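Local coordinates for polysaccharide biosynthesis protein CapD (Bacillus thuringiensis HD-771, PDB 6BWC) that binds NADP and UDP-N-acetylglucosamine and acts in CMP-pseudaminic acid biosynthesis, probably as an NADP-dependent UDP-sugar 4,6-dehydratase of the short-chain dehydrogenase type, at residues T127-A132 with N137-T142; T194-S199 with P267-Y272. The protein carries 2 engineered substitutions. All coordinates share one frame; numbering follows the deposited sequence.

Interaction 1: T127-A132 with N137-T142; sequences TSSNAA and NNYGAT. Engineered in segment 127-132: Asn130 (natural residue Asp), Ala131 (natural residue Lys). With NAP (NADP nicotinamide-adenine-dinucleotide phosphate), chain N.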
loop_
_atom_site.group_PDB
_atom_site.type_symbol
_atom_site.label_atom_id
_atom_site.label_comp_id
_atom_site.label_asym_id
_atom_site.label_seq_id
_atom_site.Cartn_x
_atom_site.Cartn_y
_atom_site.Cartn_z
ATOM N N THR C 127 7.165 -23.446 11.654
ATOM C CA THR C 127 8.385 -23.915 12.243
ATOM C C THR C 127 8.853 -22.822 13.203
ATOM O O THR C 127 9.459 -21.821 12.786
ATOM C CB THR C 127 9.352 -24.235 11.098
ATOM O OG1 THR C 127 9.160 -25.601 10.722
ATOM C CG2 THR C 127 10.741 -24.055 11.469
ATOM N N SER C 128 8.526 -23.010 14.489
ATOM C CA SER C 128 8.915 -22.071 15.571
ATOM C C SER C 128 10.207 -22.541 16.183
ATOM O O SER C 128 10.716 -23.601 15.812
ATOM C CB SER C 128 7.847 -21.992 16.675
ATOM O OG SER C 128 8.168 -20.993 17.628
ATOM N N SER C 129 10.723 -21.735 17.116
ATOM C CA SER C 129 11.862 -22.090 17.974
ATOM C C SER C 129 11.447 -22.220 19.440
ATOM O O SER C 129 10.418 -21.691 19.854
ATOM C CB SER C 129 12.928 -21.011 17.877
ATOM O OG SER C 129 13.891 -21.170 18.904
ATOM N N ASN C 130 12.280 -22.892 20.235
ATOM C CA ASN C 130 12.090 -22.903 21.673
ATOM C C ASN C 130 12.484 -21.540 22.294
ATOM O O ASN C 130 12.336 -21.310 23.496
ATOM C CB ASN C 130 12.673 -24.198 22.339
ATOM C CG ASN C 130 14.221 -24.353 22.281
ATOM O OD1 ASN C 130 14.720 -25.484 22.257
ATOM N ND2 ASN C 130 14.971 -23.260 22.314
ATOM N N ALA C 131 12.988 -20.633 21.460
ATOM C CA ALA C 131 13.186 -19.223 21.835
ATOM C C ALA C 131 11.904 -18.447 22.160
ATOM O O ALA C 131 11.946 -17.433 22.834
ATOM C CB ALA C 131 13.947 -18.495 20.731
ATOM N N ALA C 132 10.771 -18.924 21.666
ATOM C CA ALA C 132 9.482 -18.292 21.921
ATOM C C ALA C 132 9.025 -18.376 23.370
ATOM O O ALA C 132 8.009 -17.777 23.702
ATOM C CB ALA C 132 8.416 -18.930 21.028
ATOM N N ASN C 137 14.769 -11.819 23.610
ATOM C CA ASN C 137 15.119 -11.144 22.365
ATOM C C ASN C 137 13.929 -10.967 21.430
ATOM O O ASN C 137 12.849 -11.618 21.588
ATOM C CB ASN C 137 16.263 -11.858 21.646
ATOM C CG ASN C 137 16.025 -13.351 21.491
ATOM O OD1 ASN C 137 15.070 -13.778 20.844
ATOM N ND2 ASN C 137 16.912 -14.159 22.063
ATOM N N ASN C 138 14.147 -10.076 20.460
ATOM C CA ASN C 138 13.150 -9.721 19.459
ATOM C C ASN C 138 12.846 -10.938 18.630
ATOM O O ASN C 138 11.707 -11.156 18.280
ATOM C CB ASN C 138 13.640 -8.543 18.592
ATOM C CG ASN C 138 12.605 -8.061 17.589
ATOM O OD1 ASN C 138 11.451 -7.814 17.929
ATOM N ND2 ASN C 138 13.018 -7.910 16.355
ATOM N N TYR C 139 13.853 -11.767 18.356
ATOM C CA TYR C 139 13.632 -12.989 17.543
ATOM C C TYR C 139 12.579 -13.881 18.202
ATOM O O TYR C 139 11.549 -14.198 17.595
ATOM C CB TYR C 139 14.936 -13.756 17.278
ATOM C CG TYR C 139 14.690 -15.122 16.693
ATOM C CD1 TYR C 139 13.980 -15.279 15.515
ATOM C CD2 TYR C 139 15.139 -16.263 17.339
ATOM C CE1 TYR C 139 13.727 -16.530 14.999
ATOM C CE2 TYR C 139 14.908 -17.512 16.822
ATOM C CZ TYR C 139 14.207 -17.652 15.654
ATOM O OH TYR C 139 14.000 -18.942 15.154
ATOM N N GLY C 140 12.822 -14.234 19.456
ATOM C CA GLY C 140 11.860 -15.011 20.234
ATOM C C GLY C 140 10.555 -14.267 20.487
ATOM O O GLY C 140 9.500 -14.888 20.661
ATOM N N ALA C 141 10.628 -12.934 20.525
ATOM C CA ALA C 141 9.417 -12.118 20.506
ATOM C C ALA C 141 8.564 -12.363 19.268
ATOM O O ALA C 141 7.373 -12.576 19.385
ATOM C CB ALA C 141 9.747 -10.647 20.652
ATOM N N THR C 142 9.181 -12.364 18.093
ATOM C CA THR C 142 8.454 -12.645 16.834
ATOM C C THR C 142 7.991 -14.107 16.750
ATOM O O THR C 142 6.951 -14.395 16.155
ATOM C CB THR C 142 9.268 -12.326 15.552
ATOM O OG1 THR C 142 10.464 -13.111 15.502
ATOM C CG2 THR C 142 9.659 -10.897 15.506
HETATM P PA NAP N . 17.949 -21.094 6.921
HETATM O O1A NAP N . 18.987 -22.087 6.481
HETATM O O2A NAP N . 18.400 -19.681 7.060
HETATM O O5B NAP N . 16.684 -21.158 5.956
HETATM C C5B NAP N . 15.903 -19.982 5.731
HETATM C C4B NAP N . 15.078 -20.158 4.460
HETATM O O4B NAP N . 14.125 -19.114 4.270
HETATM C C3B NAP N . 15.972 -20.091 3.251
HETATM O O3B NAP N . 15.356 -20.954 2.300
HETATM C C2B NAP N . 15.913 -18.637 2.860
HETATM O O2B NAP N . 16.346 -18.515 1.521
HETATM C C1B NAP N . 14.439 -18.321 3.118
HETATM N N9A NAP N . 13.998 -16.913 3.404
HETATM C C8A NAP N . 14.502 -15.983 4.267
HETATM N N7A NAP N . 13.776 -14.813 4.253
HETATM C C5A NAP N . 12.780 -14.995 3.369
HETATM C C6A NAP N . 11.643 -14.209 2.827
HETATM N N6A NAP N . 11.393 -12.955 3.228
HETATM N N1A NAP N . 10.840 -14.781 1.915
HETATM C C2A NAP N . 11.036 -16.034 1.468
HETATM N N3A NAP N . 12.044 -16.807 1.899
HETATM C C4A NAP N . 12.930 -16.365 2.827
HETATM O O3 NAP N . 17.224 -21.533 8.295
HETATM P PN NAP N . 17.000 -23.031 8.873
HETATM O O1N NAP N . 16.658 -24.020 7.768
HETATM O O2N NAP N . 18.092 -23.329 9.854
HETATM O O5D NAP N . 15.735 -22.812 9.810
HETATM C C5D NAP N . 14.449 -22.918 9.253
HETATM C C4D NAP N . 13.397 -22.542 10.291
HETATM O O4D NAP N . 13.703 -23.247 11.502
HETATM C C3D NAP N . 13.252 -21.057 10.670
HETATM O O3D NAP N . 11.863 -20.719 10.653
HETATM C C2D NAP N . 13.801 -20.945 12.073
HETATM O O2D NAP N . 13.113 -19.969 12.861
HETATM C C1D NAP N . 13.577 -22.356 12.616
HETATM N N1N NAP N . 14.503 -22.767 13.678
HETATM C C2N NAP N . 15.769 -23.060 13.340
HETATM C C3N NAP N . 16.727 -23.461 14.254
HETATM C C7N NAP N . 18.138 -23.753 13.878
HETATM O O7N NAP N . 18.956 -23.924 14.785
HETATM N N7N NAP N . 18.530 -23.802 12.602
HETATM C C4N NAP N . 16.335 -23.619 15.677
HETATM C C5N NAP N . 14.935 -23.265 15.937
HETATM C C6N NAP N . 14.065 -22.876 14.933
HETATM P P2B NAP N . 16.791 -17.094 0.904
HETATM O O1X NAP N . 17.433 -17.580 -0.382
HETATM O O2X NAP N . 15.508 -16.342 0.618
HETATM O O3X NAP N . 17.722 -16.419 1.939
#

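Interaction 2: T194-S199 with P267-Y272; sequences TVTDLS and PGEKMY. With UD1 (uridine-diphosphate-N-acetylglucosamine), chain O.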
loop_
_atom_site.group_PDB
_atom_site.type_symbol
_atom_site.label_atom_id
_atom_site.label_comp_id
_atom_site.label_asym_id
_atom_site.label_seq_id
_atom_site.Cartn_x
_atom_site.Cartn_y
_atom_site.Cartn_z
ATOM N N THR C 194 35.797 -17.811 18.911
ATOM C CA THR C 194 35.110 -16.736 19.620
ATOM C C THR C 194 34.031 -17.325 20.527
ATOM O O THR C 194 33.033 -17.873 20.059
ATOM C CB THR C 194 34.465 -15.763 18.629
ATOM O OG1 THR C 194 35.482 -14.938 18.052
ATOM C CG2 THR C 194 33.452 -14.868 19.310
ATOM N N VAL C 195 34.215 -17.155 21.828
ATOM C CA VAL C 195 33.362 -17.774 22.827
ATOM C C VAL C 195 32.518 -16.684 23.485
ATOM O O VAL C 195 33.045 -15.707 23.997
ATOM C CB VAL C 195 34.252 -18.574 23.798
ATOM C CG1 VAL C 195 33.819 -18.438 25.251
ATOM C CG2 VAL C 195 34.309 -20.036 23.345
ATOM N N THR C 196 31.202 -16.837 23.434
ATOM C CA THR C 196 30.285 -15.895 24.077
ATOM C C THR C 196 30.406 -16.078 25.597
ATOM O O THR C 196 30.902 -15.198 26.296
ATOM C CB THR C 196 28.810 -16.093 23.610
ATOM O OG1 THR C 196 28.430 -17.485 23.719
ATOM C CG2 THR C 196 28.599 -15.592 22.140
ATOM N N ASP C 197 30.005 -17.239 26.101
ATOM C CA ASP C 197 29.942 -17.468 27.536
ATOM C C ASP C 197 29.794 -18.975 27.737
ATOM O O ASP C 197 28.738 -19.537 27.456
ATOM C CB ASP C 197 28.752 -16.681 28.086
ATOM C CG ASP C 197 28.529 -16.879 29.560
ATOM O OD1 ASP C 197 28.829 -17.968 30.098
ATOM O OD2 ASP C 197 28.002 -15.925 30.178
ATOM N N LEU C 198 30.850 -19.624 28.218
ATOM C CA LEU C 198 30.934 -21.094 28.195
ATOM C C LEU C 198 29.873 -21.777 29.045
ATOM O O LEU C 198 29.433 -22.888 28.745
ATOM C CB LEU C 198 32.333 -21.564 28.617
ATOM C CG LEU C 198 33.443 -21.134 27.655
ATOM C CD1 LEU C 198 34.834 -21.315 28.250
ATOM C CD2 LEU C 198 33.301 -21.870 26.328
ATOM N N SER C 199 29.437 -21.078 30.081
ATOM C CA SER C 199 28.359 -21.541 30.960
ATOM C C SER C 199 26.983 -21.750 30.320
ATOM O O SER C 199 26.102 -22.315 30.961
ATOM C CB SER C 199 28.200 -20.561 32.132
ATOM O OG SER C 199 26.867 -20.110 32.219
ATOM N N PRO C 267 23.719 -9.190 22.149
ATOM C CA PRO C 267 22.481 -8.626 22.734
ATOM C C PRO C 267 21.280 -9.552 22.643
ATOM O O PRO C 267 21.106 -10.203 21.625
ATOM C CB PRO C 267 22.240 -7.362 21.910
ATOM C CG PRO C 267 23.612 -6.966 21.486
ATOM C CD PRO C 267 24.343 -8.250 21.203
ATOM N N GLY C 268 20.502 -9.642 23.717
ATOM C CA GLY C 268 19.283 -10.454 23.741
ATOM C C GLY C 268 19.470 -11.947 23.992
ATOM O O GLY C 268 18.494 -12.624 24.308
ATOM N N GLU C 269 20.697 -12.467 23.860
ATOM C CA GLU C 269 20.978 -13.901 24.075
ATOM C C GLU C 269 20.497 -14.383 25.448
ATOM O O GLU C 269 20.678 -13.700 26.442
ATOM C CB GLU C 269 22.486 -14.223 23.939
ATOM C CG GLU C 269 22.997 -14.342 22.507
ATOM C CD GLU C 269 24.422 -14.902 22.411
ATOM O OE1 GLU C 269 25.359 -14.206 22.860
ATOM O OE2 GLU C 269 24.618 -16.026 21.869
ATOM N N LYS C 270 19.894 -15.568 25.462
ATOM C CA LYS C 270 19.450 -16.276 26.669
ATOM C C LYS C 270 20.524 -17.286 27.103
ATOM O O LYS C 270 21.292 -17.788 26.269
ATOM C CB LYS C 270 18.147 -17.031 26.355
ATOM C CG LYS C 270 17.158 -17.204 27.492
ATOM C CD LYS C 270 15.886 -17.825 26.940
ATOM C CE LYS C 270 14.941 -18.185 28.050
ATOM N NZ LYS C 270 13.707 -18.741 27.466
ATOM N N MET C 271 20.540 -17.601 28.398
ATOM C CA MET C 271 21.582 -18.460 28.990
ATOM C C MET C 271 21.341 -19.934 28.754
ATOM O O MET C 271 22.277 -20.701 28.532
ATOM C CB MET C 271 21.718 -18.204 30.504
ATOM C CG MET C 271 22.544 -16.977 30.857
ATOM S SD MET C 271 24.185 -17.062 30.098
ATOM C CE MET C 271 24.573 -15.336 30.159
ATOM N N TYR C 272 20.064 -20.283 28.806
ATOM C CA TYR C 272 19.534 -21.629 28.639
ATOM C C TYR C 272 18.341 -21.425 27.721
ATOM O O TYR C 272 17.996 -20.281 27.411
ATOM C CB TYR C 272 19.058 -22.181 29.986
ATOM C CG TYR C 272 18.168 -21.207 30.697
ATOM C CD1 TYR C 272 16.789 -21.233 30.514
ATOM C CD2 TYR C 272 18.717 -20.204 31.498
ATOM C CE1 TYR C 272 15.969 -20.303 31.128
ATOM C CE2 TYR C 272 17.917 -19.273 32.121
ATOM C CZ TYR C 272 16.541 -19.320 31.931
ATOM O OH TYR C 272 15.741 -18.388 32.561
HETATM C "C1'" UD1 O . 19.780 -21.194 17.178
HETATM C "C2'" UD1 O . 18.883 -20.635 16.086
HETATM C "C3'" UD1 O . 17.653 -19.942 16.668
HETATM C "C4'" UD1 O . 16.947 -20.807 17.709
HETATM C "C5'" UD1 O . 17.927 -21.539 18.646
HETATM C "C6'" UD1 O . 17.190 -22.644 19.413
HETATM C "C7'" UD1 O . 20.407 -20.067 14.238
HETATM C "C8'" UD1 O . 21.293 -18.984 13.657
HETATM N "N2'" UD1 O . 19.617 -19.701 15.253
HETATM O "O1'" UD1 O . 20.177 -20.151 18.055
HETATM O "O3'" UD1 O . 16.761 -19.602 15.588
HETATM O "O4'" UD1 O . 16.061 -20.026 18.489
HETATM O "O5'" UD1 O . 19.047 -22.111 17.937
HETATM O "O6'" UD1 O . 17.658 -22.755 20.760
HETATM O "O7'" UD1 O . 20.482 -21.219 13.814
HETATM N N1 UD1 O . 28.289 -18.761 20.254
HETATM C C2 UD1 O . 29.677 -18.535 20.497
HETATM N N3 UD1 O . 30.403 -17.836 19.608
HETATM C C4 UD1 O . 29.853 -17.336 18.483
HETATM C C5 UD1 O . 28.526 -17.545 18.204
HETATM C C6 UD1 O . 27.759 -18.277 19.098
HETATM O O2 UD1 O . 30.237 -18.954 21.526
HETATM O O4 UD1 O . 30.530 -16.698 17.662
HETATM C C1B UD1 O . 27.450 -19.504 21.218
HETATM C C2B UD1 O . 26.109 -18.852 21.563
HETATM O "O2'" UD1 O . 26.216 -17.932 22.642
HETATM C C3B UD1 O . 25.193 -20.024 21.854
HETATM C C4B UD1 O . 25.769 -21.109 20.969
HETATM O O4B UD1 O . 27.105 -20.734 20.634
HETATM O O3B UD1 O . 25.229 -20.497 23.205
HETATM C C5B UD1 O . 24.977 -21.328 19.691
HETATM O O5B UD1 O . 24.940 -20.189 18.818
HETATM P PA UD1 O . 24.191 -20.435 17.419
HETATM O O1A UD1 O . 24.442 -19.334 16.418
HETATM O O2A UD1 O . 24.397 -21.872 16.928
HETATM O O3A UD1 O . 22.623 -20.597 17.769
HETATM P PB UD1 O . 21.599 -19.971 18.855
HETATM O O1B UD1 O . 21.797 -18.471 18.943
HETATM O O2B UD1 O . 21.519 -20.733 20.173
#

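Interaction 1: T127-A132 with N137-T142
With CG anti to the backbone N (chi1 169°), Tyr139 sends its ring out from the first turn of helix 138-156 to the end of strand 123-129, where its OH lies 3.6 Å from Ser129 CB. The serine hydroxyl takes the corresponding position on its own residue (chi1 167°). From there it accepts the backbone N-H of Ala131, with Ala131 N 2.8 Å from Ser129 OG, which closes an ST turn, and it also bonds to O4' of the bound UDP-N-acetylglucosamine. Ser129 CB faces the nicotinamide as well, 3.6 Å from C5N of NADP. Ala131, an engineered residue replacing a natural Lys, brings its CB within 4.1 Å of Tyr139 CE2, and both it and Ser129 CB meet the ring obliquely. NADP O2D lies at the edge of the Tyr139 ring, in its plane, 2.7 Å from Tyr139 OH, a hydrogen bond in which either hydroxyl may donate; a weak bond to O3' of the sugar nucleotide adds a second partner. Tyr139 followed four residues later by Lys143, whose NZ bonds to Thr127 O, matches the YxxxK signature of short-chain dehydrogenases, set here in a beta-alpha-beta unit of the Rossmann fold. The backbones come close at Gly140, whose CA is 4.4 Å from Ala132 CA and makes a CA-H...O contact of 3.6 Å with Ala131 O. Asn137 is the N-cap of the helix: its OD1 receives Gly140 N at 2.7 Å in a nearly straight bond (167°).

Interaction 2: T194-S199 with P267-Y272
Direct contact between Thr196 and Glu269 is slight, and a ligand hydroxyl does most of the joining: their CA atoms, the nearest pair across the segments, remain 9.5 Å apart, and the ribose O2' of UDP-N-acetylglucosamine sits between the two side chains. Thr196 CG2 does reach Glu269 OE1, at 3.6 Å, but the polar link runs through the ribose. O2' donates to Glu269 OE2 over 2.6 Å, whereas the Thr196 hydroxyl has two possible acceptors, O2' and the uracil O2, and its proton is not assigned. A chi1 of 50° places Thr196 OG1 between its backbone N and carbonyl carbon, the position from which it can address both. Beyond CG the Glu269 chain is extended, which carries the carboxylate across to the ribose; OE1, its other oxygen, accepts the backbone N-H of Lys266. A second touch lies one residue further along segment 194-199. Met271, bent at chi2 (-55°), turns its methyl CE to Asp197 OD2 at 3.5 Å, and the two side chains cross at about a right angle. The main chain at the end of strand 192-195 reads the base edge: uracil N3 donates to Thr194 O at 2.7 Å, and Thr196 N donates to uracil O2 at 3.0 Å, each with an N-H...acceptor angle of 165°. The facing loop is tied into the fold by Lys270 O bonding to Arg202 NH1, and Arg202 NE itself binds the ligand. A backbone acceptor for N3 and a backbone donor for O2 match the hydrogen-bonding pattern of uracil, and a carboxylate accepting from O2' is consistent with recognition of a ribonucleotide, as expected of a pocket that holds a uridine diphosphate sugar.

Overall arrangement
Interaction 1 closes along the chain before interaction 2 opens, and their centres lie about 16 Å apart. The first belongs to the large Rossmann-type sheet, at the end of strand 123-129 and the start of helix 138-156, its centre about 10 Å from the centre of the chain. Interaction 2 is further out, its centre about 20 Å from that point, joining the end of strand 192-195, paired in parallel with 259-262, to the loop after 259-262. They meet directly through Asn137 ND2 and Gly268 O, 3.1 Å apart, a probable hydrogen bond. One UDP-N-acetylglucosamine spans both; holding its uridine at interaction 2 is consistent with placing the hexose beside the nicotinamide at interaction 1.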